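Toll-like receptor 13 (Mus musculus, PDB 4Z0C) recognises and binds bacterial 23S rRNA through its leucine-rich-repeat ectodomain and signals via MYD88 and TRAF6 to activate NF-kappa-B and the inflammatory response. Local coordinates at residues N250-D255 with L278-T283; E282-Q287 with L306-G311. All coordinates share one frame; numbering follows the deposited sequence.

Contact 1: N250-D255 with L278-T283; sequences NLRAMD and LPKLET. With NAG (2-acetamido-2-deoxy-beta-D-glucopyranose), chain F.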
loop_
_atom_site.group_PDB
_atom_site.type_symbol
_atom_site.label_atom_id
_atom_site.label_comp_id
_atom_site.label_asym_id
_atom_site.label_seq_id
_atom_site.Cartn_x
_atom_site.Cartn_y
_atom_site.Cartn_z
ATOM N N ASN A 250 13.400 35.238 -39.580
ATOM C CA ASN A 250 12.616 35.480 -38.374
ATOM C C ASN A 250 12.592 34.318 -37.367
ATOM O O ASN A 250 11.972 34.425 -36.322
ATOM C CB ASN A 250 11.186 35.898 -38.729
ATOM C CG ASN A 250 11.073 37.384 -39.007
ATOM O OD1 ASN A 250 11.618 38.208 -38.267
ATOM N ND2 ASN A 250 10.374 37.737 -40.086
ATOM N N LEU A 251 13.266 33.222 -37.693
ATOM C CA LEU A 251 13.207 32.021 -36.888
ATOM C C LEU A 251 13.806 32.226 -35.486
ATOM O O LEU A 251 14.919 32.732 -35.344
ATOM C CB LEU A 251 13.884 30.858 -37.615
ATOM C CG LEU A 251 13.297 29.482 -37.260
ATOM C CD1 LEU A 251 11.895 29.340 -37.827
ATOM C CD2 LEU A 251 14.187 28.343 -37.728
ATOM N N ARG A 252 13.040 31.859 -34.457
ATOM C CA ARG A 252 13.498 31.953 -33.068
ATOM C C ARG A 252 13.851 30.580 -32.472
ATOM O O ARG A 252 14.655 30.477 -31.540
ATOM C CB ARG A 252 12.427 32.609 -32.194
ATOM C CG ARG A 252 12.568 34.108 -32.008
ATOM C CD ARG A 252 11.889 34.843 -33.111
ATOM N NE ARG A 252 11.859 36.284 -32.872
ATOM C CZ ARG A 252 11.301 37.166 -33.698
ATOM N NH1 ARG A 252 10.732 36.763 -34.830
ATOM N NH2 ARG A 252 11.315 38.455 -33.392
ATOM N N ALA A 253 13.254 29.527 -33.018
ATOM C CA ALA A 253 13.390 28.198 -32.445
ATOM C C ALA A 253 13.397 27.158 -33.551
ATOM O O ALA A 253 12.646 27.266 -34.530
ATOM C CB ALA A 253 12.249 27.917 -31.423
ATOM N N MET A 254 14.253 26.154 -33.392
ATOM C CA MET A 254 14.330 25.064 -34.349
ATOM C C MET A 254 14.430 23.737 -33.632
ATOM O O MET A 254 15.018 23.639 -32.554
ATOM C CB MET A 254 15.548 25.230 -35.263
ATOM C CG MET A 254 15.464 24.367 -36.507
ATOM S SD MET A 254 16.513 24.953 -37.832
ATOM C CE MET A 254 16.034 23.831 -39.136
ATOM N N ASP A 255 13.876 22.706 -34.252
ATOM C CA ASP A 255 13.983 21.377 -33.693
ATOM C C ASP A 255 14.558 20.477 -34.772
ATOM O O ASP A 255 13.914 20.239 -35.791
ATOM C CB ASP A 255 12.604 20.866 -33.210
ATOM C CG ASP A 255 12.719 19.668 -32.245
ATOM O OD1 ASP A 255 13.748 18.950 -32.284
ATOM O OD2 ASP A 255 11.769 19.425 -31.465
ATOM N N LEU A 278 21.129 32.480 -38.847
ATOM C CA LEU A 278 19.799 32.807 -38.353
ATOM C C LEU A 278 19.933 33.704 -37.128
ATOM O O LEU A 278 20.097 33.219 -36.012
ATOM C CB LEU A 278 19.046 31.522 -38.022
ATOM C CG LEU A 278 19.029 30.519 -39.175
ATOM C CD1 LEU A 278 18.502 29.174 -38.711
ATOM C CD2 LEU A 278 18.203 31.061 -40.327
ATOM N N PRO A 279 19.880 35.022 -37.337
ATOM C CA PRO A 279 20.258 35.986 -36.296
ATOM C C PRO A 279 19.262 36.076 -35.133
ATOM O O PRO A 279 19.570 36.685 -34.105
ATOM C CB PRO A 279 20.332 37.318 -37.060
ATOM C CG PRO A 279 19.386 37.137 -38.211
ATOM C CD PRO A 279 19.515 35.687 -38.604
ATOM N N LYS A 280 18.084 35.485 -35.288
ATOM C CA LYS A 280 17.086 35.551 -34.231
ATOM C C LYS A 280 16.949 34.201 -33.488
ATOM O O LYS A 280 16.182 34.080 -32.544
ATOM C CB LYS A 280 15.742 35.994 -34.801
ATOM C CG LYS A 280 15.691 37.448 -35.258
ATOM C CD LYS A 280 15.872 38.383 -34.081
ATOM C CE LYS A 280 14.674 39.309 -33.918
ATOM N NZ LYS A 280 14.765 40.113 -32.658
ATOM N N LEU A 281 17.687 33.194 -33.934
ATOM C CA LEU A 281 17.592 31.863 -33.364
ATOM C C LEU A 281 18.050 31.877 -31.907
ATOM O O LEU A 281 19.155 32.306 -31.609
ATOM C CB LEU A 281 18.434 30.878 -34.171
ATOM C CG LEU A 281 18.322 29.432 -33.683
ATOM C CD1 LEU A 281 16.960 28.832 -34.022
ATOM C CD2 LEU A 281 19.454 28.570 -34.239
ATOM N N GLU A 282 17.193 31.452 -30.993
ATOM C CA GLU A 282 17.604 31.400 -29.584
ATOM C C GLU A 282 17.286 30.077 -28.866
ATOM O O GLU A 282 17.826 29.790 -27.797
ATOM C CB GLU A 282 17.074 32.623 -28.832
ATOM C CG GLU A 282 15.578 32.738 -28.760
ATOM C CD GLU A 282 15.147 34.165 -28.437
ATOM O OE1 GLU A 282 15.944 35.095 -28.716
ATOM O OE2 GLU A 282 14.027 34.358 -27.910
ATOM N N THR A 283 16.475 29.248 -29.510
ATOM C CA THR A 283 16.115 27.948 -28.979
ATOM C C THR A 283 16.439 26.867 -29.996
ATOM O O THR A 283 15.993 26.924 -31.150
ATOM C CB THR A 283 14.622 27.872 -28.636
ATOM O OG1 THR A 283 14.352 28.648 -27.461
ATOM C CG2 THR A 283 14.196 26.436 -28.397
HETATM C C1 NAG F . 8.419 19.182 -32.207
HETATM C C2 NAG F . 8.421 19.718 -30.783
HETATM C C3 NAG F . 8.522 18.593 -29.751
HETATM C C4 NAG F . 7.502 17.514 -30.068
HETATM C C5 NAG F . 7.828 17.036 -31.479
HETATM C C6 NAG F . 7.079 15.788 -31.909
HETATM C C7 NAG F . 9.287 21.858 -30.218
HETATM C C8 NAG F . 10.456 22.761 -29.959
HETATM N N2 NAG F . 9.536 20.628 -30.640
HETATM O O3 NAG F . 8.343 19.091 -28.448
HETATM O O4 NAG F . 7.558 16.491 -29.104
HETATM O O5 NAG F . 7.499 18.111 -32.323
HETATM O O6 NAG F . 5.762 15.915 -31.428
HETATM O O7 NAG F . 8.131 22.230 -30.037
HETATM O O HOH W 1 16.897 34.016 -37.019
#
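R252 O is gripped by two consecutive backbone N-H groups where the parallel strand pairing between two coils of the leucine-rich-repeat solenoid, LRR 10 and LRR 11, begins. E282 N lies 2.8 Å from R252 O and gives an almost straight bond (171°), although it approaches from above the carbonyl plane; T283 N, at 3.0 Å, comes nearly along the C=O axis. Two residues after R252, M254 N returns a bond of 2.9 Å to T283 O, in the plane of that carbonyl. A253 and T283 thus form a parallel bridge, with A253 CB 3.7 Å from T283 CB on one face.

M254 and L281 meet apart from that pair: both have CG anti to the backbone N, and the L281 CD1 methyl reaches M254 CB, with L274 and L275 of helix 268-275 packed beyond them. Ahead of the strand, the type I turn L278-L281 brings K280 beside R252, the two side chains pointing the same way. K280 CE packs against the R252 guanidinium, and K280 NZ lies 3.9 Å from R252 NH2, a close approach of like charges that would be expected to cost some energy. The bend of R252 at chi2 (87°) turns its guanidinium back, and NH1 donates to a lone pair of N250 O.

A water joins the turn to the incoming chain, donating to L251 O and accepting from K280 N. At the far end D255, its CG anti to the backbone N, meets an N-linked glycan: NAG N2 donates to D255 OD2 over 2.7 Å at 161°.

Contact 2: E282-Q287 with L306-G311; sequences ETLVFQ and LFLDLG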
loop_
_atom_site.group_PDB
_atom_site.type_symbol
_atom_site.label_atom_id
_atom_site.label_comp_id
_atom_site.label_asym_id
_atom_site.label_seq_id
_atom_site.Cartn_x
_atom_site.Cartn_y
_atom_site.Cartn_z
ATOM N N GLU A 282 17.193 31.452 -30.993
ATOM C CA GLU A 282 17.604 31.400 -29.584
ATOM C C GLU A 282 17.286 30.077 -28.866
ATOM O O GLU A 282 17.826 29.790 -27.797
ATOM C CB GLU A 282 17.074 32.623 -28.832
ATOM C CG GLU A 282 15.578 32.738 -28.760
ATOM C CD GLU A 282 15.147 34.165 -28.437
ATOM O OE1 GLU A 282 15.944 35.095 -28.716
ATOM O OE2 GLU A 282 14.027 34.358 -27.910
ATOM N N THR A 283 16.475 29.248 -29.510
ATOM C CA THR A 283 16.115 27.948 -28.979
ATOM C C THR A 283 16.439 26.867 -29.996
ATOM O O THR A 283 15.993 26.924 -31.150
ATOM C CB THR A 283 14.622 27.872 -28.636
ATOM O OG1 THR A 283 14.352 28.648 -27.461
ATOM C CG2 THR A 283 14.196 26.436 -28.397
ATOM N N LEU A 284 17.249 25.900 -29.564
ATOM C CA LEU A 284 17.583 24.747 -30.389
ATOM C C LEU A 284 17.323 23.449 -29.633
ATOM O O LEU A 284 17.960 23.167 -28.612
ATOM C CB LEU A 284 19.044 24.819 -30.873
ATOM C CG LEU A 284 19.482 23.598 -31.682
ATOM C CD1 LEU A 284 18.638 23.452 -32.933
ATOM C CD2 LEU A 284 20.955 23.645 -32.016
ATOM N N VAL A 285 16.378 22.668 -30.147
ATOM C CA VAL A 285 16.110 21.344 -29.627
ATOM C C VAL A 285 16.858 20.315 -30.483
ATOM O O VAL A 285 16.630 20.182 -31.687
ATOM C CB VAL A 285 14.593 21.083 -29.530
ATOM C CG1 VAL A 285 14.309 19.716 -28.905
ATOM C CG2 VAL A 285 13.945 22.168 -28.663
ATOM N N PHE A 286 17.748 19.576 -29.835
ATOM C CA PHE A 286 18.821 18.860 -30.517
ATOM C C PHE A 286 19.003 17.471 -29.882
ATOM O O PHE A 286 19.982 17.215 -29.185
ATOM C CB PHE A 286 20.101 19.696 -30.386
ATOM C CG PHE A 286 21.004 19.646 -31.586
ATOM C CD1 PHE A 286 20.492 19.806 -32.865
ATOM C CD2 PHE A 286 22.379 19.480 -31.427
ATOM C CE1 PHE A 286 21.326 19.767 -33.971
ATOM C CE2 PHE A 286 23.220 19.445 -32.522
ATOM C CZ PHE A 286 22.690 19.588 -33.797
ATOM N N GLN A 287 18.056 16.577 -30.169
ATOM C CA GLN A 287 17.884 15.331 -29.429
ATOM C C GLN A 287 18.085 14.009 -30.168
ATOM O O GLN A 287 17.993 13.935 -31.387
ATOM C CB GLN A 287 16.480 15.288 -28.822
ATOM C CG GLN A 287 16.199 16.360 -27.817
ATOM C CD GLN A 287 14.879 16.105 -27.120
ATOM O OE1 GLN A 287 14.031 15.373 -27.638
ATOM N NE2 GLN A 287 14.721 16.649 -25.917
ATOM N N LEU A 306 19.712 30.820 -26.103
ATOM C CA LEU A 306 19.183 31.002 -24.740
ATOM C C LEU A 306 18.774 29.654 -24.137
ATOM O O LEU A 306 18.973 29.400 -22.946
ATOM C CB LEU A 306 17.951 31.916 -24.745
ATOM C CG LEU A 306 18.165 33.353 -25.244
ATOM C CD1 LEU A 306 16.897 34.231 -25.049
ATOM C CD2 LEU A 306 19.378 33.960 -24.548
ATOM N N PHE A 307 18.224 28.796 -24.991
ATOM C CA PHE A 307 17.732 27.492 -24.602
ATOM C C PHE A 307 18.280 26.438 -25.557
ATOM O O PHE A 307 17.994 26.460 -26.751
ATOM C CB PHE A 307 16.189 27.487 -24.621
ATOM C CG PHE A 307 15.567 26.140 -24.304
ATOM C CD1 PHE A 307 16.201 25.235 -23.469
ATOM C CD2 PHE A 307 14.341 25.787 -24.842
ATOM C CE1 PHE A 307 15.623 24.006 -23.187
ATOM C CE2 PHE A 307 13.761 24.558 -24.560
ATOM C CZ PHE A 307 14.399 23.671 -23.734
ATOM N N LEU A 308 19.048 25.502 -25.008
ATOM C CA LEU A 308 19.545 24.354 -25.751
ATOM C C LEU A 308 19.040 23.052 -25.097
ATOM O O LEU A 308 19.200 22.843 -23.897
ATOM C CB LEU A 308 21.079 24.388 -25.798
ATOM C CG LEU A 308 21.807 23.162 -26.365
ATOM C CD1 LEU A 308 21.350 22.828 -27.788
ATOM C CD2 LEU A 308 23.325 23.325 -26.310
ATOM N N ASP A 309 18.422 22.185 -25.892
ATOM C CA ASP A 309 17.921 20.923 -25.388
ATOM C C ASP A 309 18.716 19.776 -25.998
ATOM O O ASP A 309 18.604 19.515 -27.188
ATOM C CB ASP A 309 16.440 20.753 -25.718
ATOM C CG ASP A 309 15.784 19.592 -24.951
ATOM O OD1 ASP A 309 16.444 18.548 -24.707
ATOM O OD2 ASP A 309 14.592 19.728 -24.588
ATOM N N LEU A 310 19.502 19.081 -25.174
ATOM C CA LEU A 310 20.345 17.993 -25.664
ATOM C C LEU A 310 19.907 16.626 -25.163
ATOM O O LEU A 310 20.705 15.696 -25.120
ATOM C CB LEU A 310 21.807 18.238 -25.299
ATOM C CG LEU A 310 22.538 19.305 -26.124
ATOM C CD1 LEU A 310 23.904 19.639 -25.522
ATOM C CD2 LEU A 310 22.671 18.842 -27.561
ATOM N N GLY A 311 18.639 16.506 -24.788
ATOM C CA GLY A 311 18.117 15.256 -24.265
ATOM C C GLY A 311 18.267 14.058 -25.183
ATOM O O GLY A 311 18.150 14.185 -26.397
#
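Side chains alternate in two rows along the parallel pair of strands 283-285 and 307-309, whose axes run 4.8 Å apart and diverge by 2°, as in successive coils of a leucine-rich repeat. T283, V285, F307 and D309 occupy one face, L284 and L308 the other. F307 crosses T283 obliquely: with its CG anti to the backbone N (chi1 177°), the ring brings CD2 to 3.6 Å from T283 CG2. V285 and D309 lie side by side instead, both valine methyls near D309 CB.

The polar centre is D309 OD1, which takes two donors. Q287, extended beyond CG, crosses the aspartate with its amide plane 80° from the carboxylate plane, so NE2, 2.8 Å from D309 OD1, arrives from above the carboxylate while the bond stays in the amide plane. G311 N reaches the same oxygen nearly along its C-O axis, closing an Asx turn. N334, on the following coil, donates a weak bond to D309 OD2.

On the other face L284 CD2 sits over the rim of the F286 ring, 3.9 Å above its plane, and L310 CD2 meets that ring at its edge. At the strand entrance E282 O accepts from both L306 N and F307 N, and L306 CD1 sits over the flat face of the E282 carboxylate, 3.8 Å from E282 CD.

Strand 283-285 has strand 253-255 as its other neighbour. Behind the leucine face, L284, F286 and L308 pack on L299 and L310 on I296 of helix 293-302, while L284 and F286 also touch helix 268-275.

In the fold
From the N terminus, the chain leaves 250-255, passes through helix 268-275 and returns at 278-283, where contact 1 closes a loop of 22 intervening residues. It then runs through strand 283-285 and helix 293-302 to 306-311, and contact 2 closes the next loop, of 18 residues. The loops neither nest nor cross; they follow in series and share E282 and T283, which lie between segments 250-255 and 306-311. A probable hydrogen bond from V285 N to M254 O joins the two contacts directly. Together they tie three successive coils, LRR 10 to LRR 12, side by side in the ectodomain solenoid, with the helices behind the strands.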